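Local coordinates for protein LEOA (Escherichia coli, PDB 4AUR) that is a bacterial dynamin-like GTPase of enterotoxigenic strains, probably binding and hydrolysing GTP in a globular head joined to a long helical stalk, at residues D79-I83 / Y95-L100; L332-E336 / F511-Y515. All blocks are in the same frame, centred on the assembly; numbering follows the deposited sequence.

Interaction 1: residues D79-I83 / Y95-L100; sequences DDMNI and YKPEGL
The apolar centre is the side chain of M81, a selenomethionine. It is buried, with chi1 p (52°) and chi2 and chi3 both t. SE of M81 lies 3.8 Å from CB of P97 and 4.1 Å from CD1 of L100. I83 makes a second apolar patch. Its CA-to-CB bond points toward 95-100, and CG1 of I83 lies 4.0 Å from CB of Y95, near the plane and at the edge of the Y95 ring. CD1 of I83 is 3.9 Å from O of K96. Neither segment is helical. D79 to N82 form a type I beta turn, closed by N82 N to D79 O at 2.9 Å. N82, the last residue of the turn, has positive phi (24/59), and I83 is extended (-152/153). Y95 ends strand 93-95, an outermost strand of the GTPase-domain sheet, and its backbone pairs with I106. P97 and E98 continue extended (-57/155 and -118/170), and G99 turns at positive phi (61/24). P97 also packs on C104 and I106 of strand 104-108. The contact thus lays the loop after helix 66-74, the helix that begins in the probable P-loop, against the link between two sheet strands. CA of M81 and CA of E98 are the closest CA pair, 4.6 Å apart. Here E98 N gives a weak hydrogen bond to M81 O (3.5 Å, 168°). M81 CA also makes a CA-H...O contact with E98 O at 3.2 Å. At the exposed polar edge N82 has chi1 t and E98 has chi1 m and chi2 t. N82 ND2 donates to E98 OE1 at 3.3 Å.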
ATOM      1  N   ASP A  79      42.867 -32.622 -28.195  1.00 61.70           N
ATOM      2  CA  ASP A  79      43.580 -33.728 -27.534  1.00 66.40           C
ATOM      3  C   ASP A  79      44.252 -33.361 -26.206  1.00 65.22           C
ATOM      4  O   ASP A  79      44.449 -34.238 -25.362  1.00 58.25           O
ATOM      5  CB  ASP A  79      44.588 -34.398 -28.489  1.00 70.66           C
ATOM      6  CG  ASP A  79      44.033 -35.676 -29.121  1.00 76.66           C
ATOM      7  OD1 ASP A  79      43.517 -36.549 -28.378  1.00 73.23           O
ATOM      8  OD2 ASP A  79      44.120 -35.809 -30.360  1.00 75.55           O
ATOM      9  N   ASP A  80      44.594 -32.079 -26.029  1.00 68.60           N
ATOM     10  CA  ASP A  80      45.163 -31.574 -24.767  1.00 70.72           C
ATOM     11  C   ASP A  80      44.182 -31.661 -23.603  1.00 70.29           C
ATOM     12  O   ASP A  80      44.593 -31.727 -22.436  1.00 69.74           O
ATOM     13  CB  ASP A  80      45.593 -30.119 -24.917  1.00 73.81           C
ATOM     14  CG  ASP A  80      46.790 -29.960 -25.797  1.00 74.31           C
ATOM     15  OD1 ASP A  80      47.367 -30.988 -26.199  1.00 76.41           O
ATOM     16  OD2 ASP A  80      47.154 -28.804 -26.081  1.00 79.26           O
HETATM   17  N   MSE A  81      42.891 -31.637 -23.937  1.00 67.89           N
HETATM   18  CA  MSE A  81      41.816 -31.898 -22.982  1.00 68.21           C
HETATM   19  C   MSE A  81      41.273 -33.279 -23.250  1.00 68.63           C
HETATM   20  O   MSE A  81      40.068 -33.490 -23.250  1.00 64.24           O
HETATM   21  CB  MSE A  81      40.760 -30.792 -23.036  1.00 67.41           C
HETATM   22  CG  MSE A  81      40.233 -30.487 -24.432  1.00 67.81           C
HETATM   23 SE   MSE A  81      38.957 -28.976 -24.400  0.97 76.35          SE
HETATM   24  CE  MSE A  81      38.494 -29.278 -26.294  1.00 67.78           C
ATOM     25  N   ASN A  82      42.195 -34.217 -23.505  1.00 75.16           N
ATOM     26  CA  ASN A  82      41.961 -35.666 -23.530  1.00 74.80           C
ATOM     27  C   ASN A  82      40.520 -36.103 -23.805  1.00 74.42           C
ATOM     28  O   ASN A  82      39.888 -36.788 -22.995  1.00 76.40           O
ATOM     29  CB  ASN A  82      42.483 -36.262 -22.214  1.00 81.30           C
ATOM     30  CG  ASN A  82      42.455 -37.779 -22.197  1.00 83.72           C
ATOM     31  OD1 ASN A  82      43.188 -38.444 -22.937  1.00 85.72           O
ATOM     32  ND2 ASN A  82      41.609 -38.335 -21.335  1.00 79.46           N
ATOM     33  N   ILE A  83      40.011 -35.691 -24.961  1.00 76.74           N
ATOM     34  CA  ILE A  83      38.685 -36.103 -25.426  1.00 76.24           C
ATOM     35  C   ILE A  83      38.670 -36.088 -26.969  1.00 77.25           C
ATOM     36  O   ILE A  83      39.427 -35.346 -27.601  1.00 79.34           O
ATOM     37  CB  ILE A  83      37.566 -35.225 -24.786  1.00 73.66           C
ATOM     38  CG1 ILE A  83      36.464 -36.102 -24.175  1.00 76.19           C
ATOM     39  CG2 ILE A  83      36.998 -34.198 -25.765  1.00 73.72           C
ATOM     40  CD1 ILE A  83      36.845 -36.772 -22.862  1.00 77.63           C
ATOM     41  N   TYR A  95      30.646 -35.328 -23.823  1.00 43.63           N
ATOM     42  CA  TYR A  95      32.090 -35.288 -23.683  1.00 43.20           C
ATOM     43  C   TYR A  95      32.413 -34.374 -22.515  1.00 44.32           C
ATOM     44  O   TYR A  95      31.839 -33.309 -22.398  1.00 44.94           O
ATOM     45  CB  TYR A  95      32.737 -34.819 -24.975  1.00 43.03           C
ATOM     46  CG  TYR A  95      32.211 -35.558 -26.176  1.00 46.98           C
ATOM     47  CD1 TYR A  95      32.778 -36.755 -26.604  1.00 51.02           C
ATOM     48  CD2 TYR A  95      31.107 -35.081 -26.864  1.00 49.94           C
ATOM     49  CE1 TYR A  95      32.260 -37.442 -27.707  1.00 55.00           C
ATOM     50  CE2 TYR A  95      30.581 -35.752 -27.959  1.00 52.90           C
ATOM     51  CZ  TYR A  95      31.154 -36.929 -28.387  1.00 55.18           C
ATOM     52  OH  TYR A  95      30.601 -37.554 -29.503  1.00 57.62           O
ATOM     53  N   LYS A  96      33.304 -34.835 -21.638  1.00 47.39           N
ATOM     54  CA  LYS A  96      33.650 -34.172 -20.387  1.00 44.76           C
ATOM     55  C   LYS A  96      35.161 -33.899 -20.383  1.00 44.76           C
ATOM     56  O   LYS A  96      35.940 -34.611 -19.736  1.00 43.46           O
ATOM     57  CB  LYS A  96      33.260 -35.070 -19.209  1.00 47.93           C
ATOM     58  CG  LYS A  96      31.776 -35.067 -18.855  1.00 47.69           C
ATOM     59  CD  LYS A  96      31.399 -36.274 -18.010  1.00 49.70           C
ATOM     60  CE  LYS A  96      30.081 -36.081 -17.271  1.00 52.64           C
ATOM     61  NZ  LYS A  96      30.131 -34.983 -16.249  1.00 55.39           N
ATOM     62  N   PRO A  97      35.585 -32.874 -21.127  1.00 44.39           N
ATOM     63  CA  PRO A  97      36.986 -32.597 -21.319  1.00 44.42           C
ATOM     64  C   PRO A  97      37.736 -32.383 -20.020  1.00 48.93           C
ATOM     65  O   PRO A  97      37.146 -31.982 -19.012  1.00 46.03           O
ATOM     66  CB  PRO A  97      36.965 -31.314 -22.142  1.00 43.48           C
ATOM     67  CG  PRO A  97      35.680 -30.665 -21.796  1.00 43.31           C
ATOM     68  CD  PRO A  97      34.760 -31.839 -21.763  1.00 45.86           C
ATOM     69  N   GLU A  98      39.046 -32.634 -20.067  1.00 56.37           N
ATOM     70  CA  GLU A  98      39.876 -32.661 -18.868  1.00 55.88           C
ATOM     71  C   GLU A  98      40.927 -31.577 -18.954  1.00 52.27           C
ATOM     72  O   GLU A  98      41.072 -30.934 -19.979  1.00 55.31           O
ATOM     73  CB  GLU A  98      40.500 -34.048 -18.702  1.00 58.31           C
ATOM     74  CG  GLU A  98      39.485 -35.122 -18.310  1.00 63.07           C
ATOM     75  CD  GLU A  98      40.022 -36.550 -18.402  1.00 69.86           C
ATOM     76  OE1 GLU A  98      41.261 -36.730 -18.526  1.00 70.85           O
ATOM     77  OE2 GLU A  98      39.200 -37.503 -18.354  1.00 71.67           O
ATOM     78  N   GLY A  99      41.628 -31.345 -17.858  1.00 48.88           N
ATOM     79  CA  GLY A  99      42.672 -30.347 -17.835  1.00 49.38           C
ATOM     80  C   GLY A  99      42.186 -28.946 -18.129  1.00 49.36           C
ATOM     81  O   GLY A  99      42.957 -28.103 -18.565  1.00 46.67           O
ATOM     82  N   LEU A 100      40.905 -28.697 -17.878  1.00 52.09           N
ATOM     83  CA  LEU A 100      40.310 -27.366 -18.034  1.00 50.03           C
ATOM     84  C   LEU A 100      40.155 -26.770 -16.646  1.00 48.75           C
ATOM     85  O   LEU A 100      40.182 -27.517 -15.667  1.00 49.02           O
ATOM     86  CB  LEU A 100      38.939 -27.480 -18.698  1.00 51.21           C
ATOM     87  CG  LEU A 100      38.887 -27.529 -20.221  1.00 51.11           C
ATOM     88  CD1 LEU A 100      37.530 -28.050 -20.669  1.00 50.76           C
ATOM     89  CD2 LEU A 100      39.141 -26.158 -20.814  1.00 52.52           C
TER

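Interaction 2: residues L332-E336 / F511-Y515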
ATOM      1  N   LEU A 332     -26.617  38.324  31.891  1.00 28.33           N
ATOM      2  CA  LEU A 332     -27.610  38.201  32.952  1.00 27.31           C
ATOM      3  C   LEU A 332     -27.262  39.028  34.186  1.00 27.56           C
ATOM      4  O   LEU A 332     -28.153  39.461  34.894  1.00 26.08           O
ATOM      5  CB  LEU A 332     -27.769  36.744  33.377  1.00 25.16           C
ATOM      6  CG  LEU A 332     -28.358  35.751  32.390  1.00 24.65           C
ATOM      7  CD1 LEU A 332     -28.290  34.341  32.945  1.00 24.92           C
ATOM      8  CD2 LEU A 332     -29.788  36.093  32.065  1.00 24.74           C
ATOM      9  N   ASN A 333     -25.978  39.217  34.445  1.00 28.54           N
ATOM     10  CA  ASN A 333     -25.527  39.977  35.588  1.00 31.70           C
ATOM     11  C   ASN A 333     -25.769  41.486  35.385  1.00 33.06           C
ATOM     12  O   ASN A 333     -26.184  42.181  36.302  1.00 31.90           O
ATOM     13  CB  ASN A 333     -24.055  39.687  35.880  1.00 33.52           C
ATOM     14  CG  ASN A 333     -23.711  39.803  37.361  1.00 40.09           C
ATOM     15  OD1 ASN A 333     -24.351  39.188  38.239  1.00 41.68           O
ATOM     16  ND2 ASN A 333     -22.674  40.576  37.650  1.00 43.96           N
ATOM     17  N   LEU A 334     -25.540  41.993  34.181  1.00 34.58           N
ATOM     18  CA  LEU A 334     -25.936  43.359  33.869  1.00 36.96           C
ATOM     19  C   LEU A 334     -27.440  43.565  34.028  1.00 36.16           C
ATOM     20  O   LEU A 334     -27.894  44.543  34.605  1.00 41.49           O
ATOM     21  CB  LEU A 334     -25.540  43.732  32.447  1.00 39.10           C
ATOM     22  CG  LEU A 334     -24.093  44.172  32.318  1.00 43.70           C
ATOM     23  CD1 LEU A 334     -23.647  44.085  30.863  1.00 46.32           C
ATOM     24  CD2 LEU A 334     -23.908  45.586  32.869  1.00 46.50           C
HETATM   25  N   MSE A 335     -28.215  42.635  33.514  1.00 35.00           N
HETATM   26  CA  MSE A 335     -29.641  42.782  33.524  1.00 34.78           C
HETATM   27  C   MSE A 335     -30.105  42.972  34.915  1.00 33.52           C
HETATM   28  O   MSE A 335     -30.907  43.829  35.166  1.00 31.99           O
HETATM   29  CB  MSE A 335     -30.250  41.547  32.919  1.00 38.35           C
HETATM   30  CG  MSE A 335     -31.600  41.878  32.313  1.00 41.00           C
HETATM   31 SE   MSE A 335     -32.312  40.166  31.710  0.84 47.53          SE
HETATM   32  CE  MSE A 335     -31.171  40.003  30.106  1.00 45.11           C
ATOM     33  N   GLU A 336     -29.553  42.187  35.835  1.00 36.06           N
ATOM     34  CA  GLU A 336     -29.920  42.231  37.252  1.00 33.62           C
ATOM     35  C   GLU A 336     -29.372  43.461  37.939  1.00 33.30           C
ATOM     36  O   GLU A 336     -30.048  44.028  38.761  1.00 33.84           O
ATOM     37  CB  GLU A 336     -29.432  40.970  37.969  1.00 34.15           C
ATOM     38  CG  GLU A 336     -30.040  40.718  39.347  1.00 35.28           C
ATOM     39  CD  GLU A 336     -29.391  39.558  40.104  1.00 36.63           C
ATOM     40  OE1 GLU A 336     -28.343  39.038  39.666  1.00 37.99           O
ATOM     41  OE2 GLU A 336     -29.934  39.145  41.150  1.00 39.38           O
ATOM     42  N   PHE A 511     -32.645  34.767  38.643  1.00 34.66           N
ATOM     43  CA  PHE A 511     -31.239  34.729  38.310  1.00 35.04           C
ATOM     44  C   PHE A 511     -30.516  33.744  39.225  1.00 37.54           C
ATOM     45  O   PHE A 511     -29.763  32.910  38.761  1.00 40.68           O
ATOM     46  CB  PHE A 511     -30.604  36.112  38.438  1.00 34.45           C
ATOM     47  CG  PHE A 511     -31.198  37.158  37.530  1.00 32.92           C
ATOM     48  CD1 PHE A 511     -30.761  37.307  36.241  1.00 32.32           C
ATOM     49  CD2 PHE A 511     -32.158  38.027  37.996  1.00 33.64           C
ATOM     50  CE1 PHE A 511     -31.291  38.278  35.413  1.00 31.16           C
ATOM     51  CE2 PHE A 511     -32.681  39.010  37.184  1.00 32.51           C
ATOM     52  CZ  PHE A 511     -32.251  39.131  35.884  1.00 31.71           C
ATOM     53  N   GLU A 512     -30.755  33.819  40.525  1.00 41.78           N
ATOM     54  CA  GLU A 512     -30.048  32.958  41.468  1.00 45.97           C
ATOM     55  C   GLU A 512     -29.997  31.528  40.953  1.00 45.19           C
ATOM     56  O   GLU A 512     -28.953  30.889  40.958  1.00 43.19           O
ATOM     57  CB  GLU A 512     -30.701  32.995  42.862  1.00 49.70           C
ATOM     58  CG  GLU A 512     -30.105  34.034  43.807  1.00 55.11           C
ATOM     59  CD  GLU A 512     -31.111  34.558  44.841  1.00 63.85           C
ATOM     60  OE1 GLU A 512     -32.120  33.861  45.105  1.00 61.06           O
ATOM     61  OE2 GLU A 512     -30.895  35.675  45.393  1.00 67.35           O
ATOM     62  N   ASP A 513     -31.134  31.042  40.488  1.00 47.30           N
ATOM     63  CA  ASP A 513     -31.266  29.659  40.093  1.00 50.42           C
ATOM     64  C   ASP A 513     -30.272  29.353  38.978  1.00 50.04           C
ATOM     65  O   ASP A 513     -29.409  28.479  39.104  1.00 53.57           O
ATOM     66  CB  ASP A 513     -32.702  29.382  39.650  1.00 54.67           C
ATOM     67  CG  ASP A 513     -33.740  29.761  40.726  1.00 60.21           C
ATOM     68  OD1 ASP A 513     -33.344  30.174  41.849  1.00 61.36           O
ATOM     69  OD2 ASP A 513     -34.957  29.644  40.442  1.00 64.44           O
ATOM     70  N   ILE A 514     -30.371  30.116  37.904  1.00 46.08           N
ATOM     71  CA  ILE A 514     -29.550  29.906  36.734  1.00 41.72           C
ATOM     72  C   ILE A 514     -28.073  30.215  36.944  1.00 38.79           C
ATOM     73  O   ILE A 514     -27.241  29.691  36.241  1.00 36.76           O
ATOM     74  CB  ILE A 514     -30.061  30.742  35.571  1.00 40.54           C
ATOM     75  CG1 ILE A 514     -29.344  30.366  34.304  1.00 41.73           C
ATOM     76  CG2 ILE A 514     -29.803  32.209  35.805  1.00 40.94           C
ATOM     77  CD1 ILE A 514     -29.985  31.041  33.125  1.00 44.39           C
ATOM     78  N   TYR A 515     -27.727  31.082  37.877  1.00 37.03           N
ATOM     79  CA  TYR A 515     -26.319  31.288  38.146  1.00 35.41           C
ATOM     80  C   TYR A 515     -25.720  30.024  38.775  1.00 35.37           C
ATOM     81  O   TYR A 515     -24.558  29.722  38.532  1.00 37.14           O
ATOM     82  CB  TYR A 515     -26.081  32.469  39.073  1.00 35.29           C
ATOM     83  CG  TYR A 515     -26.396  33.868  38.548  1.00 38.62           C
ATOM     84  CD1 TYR A 515     -26.429  34.173  37.186  1.00 38.28           C
ATOM     85  CD2 TYR A 515     -26.636  34.911  39.448  1.00 40.91           C
ATOM     86  CE1 TYR A 515     -26.700  35.457  36.753  1.00 36.50           C
ATOM     87  CE2 TYR A 515     -26.894  36.194  39.016  1.00 40.09           C
ATOM     88  CZ  TYR A 515     -26.922  36.465  37.669  1.00 38.78           C
ATOM     89  OH  TYR A 515     -27.182  37.762  37.272  1.00 39.43           O
TER
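This is an antiparallel helix-helix contact in the dynamin-like helical domain, between helix 275-343 and helix 489-518. The local axes run 162° apart in direction and come within 11.4 Å. Large side chains fill the gap. The nearest CA atoms are those of L332 and F511, at 7.3 Å. The F511 ring reaches the other helix, with CE1 3.4 Å from O of L332. E336 lies over one face of this ring in a CH-pi contact, its CB 3.8 Å from the centroid and 9° off the normal. M335, a selenomethionine, makes a Met-aromatic contact at the edge of the F511 ring, SE of M335 lying 5.4 Å from its centroid. L332 also packs on I514 and Y515: L332 CD1 is 3.7 Å from I514 CD1, and L332 CB is 3.8 Å from Y515 CE1. Y515 OH donates a hydrogen bond to OE1 of E336 at 3.0 Å. The acid therefore serves twice, its aliphatic part on F511 and its carboxylate on Y515. The Y515 ring also meets F329 edge-to-face, one turn before N333. Helix 368-408 packs against both partners: R373 and S377 touch M335, I374 touches F511 and V378 touches I514.

Interaction 1 and interaction 2 belong to different parts of the elongated chain. Their centres are 114 Å apart, and their nearest atoms about 101 Å. They lie on opposite sides of the chain's centre, 56 Å and 59 Å from it. Along the sequence they come in series. Interaction 1 joins loops in the GTPase head, and the M81 side chain is near the probable P-loop without touching it. Interaction 2 joins two long helices far out on the stalk, bringing together segments 175 positions apart at their closest ends. It is thus remote from the probable nucleotide site. This head-and-stalk division is consistent with a dynamin relative.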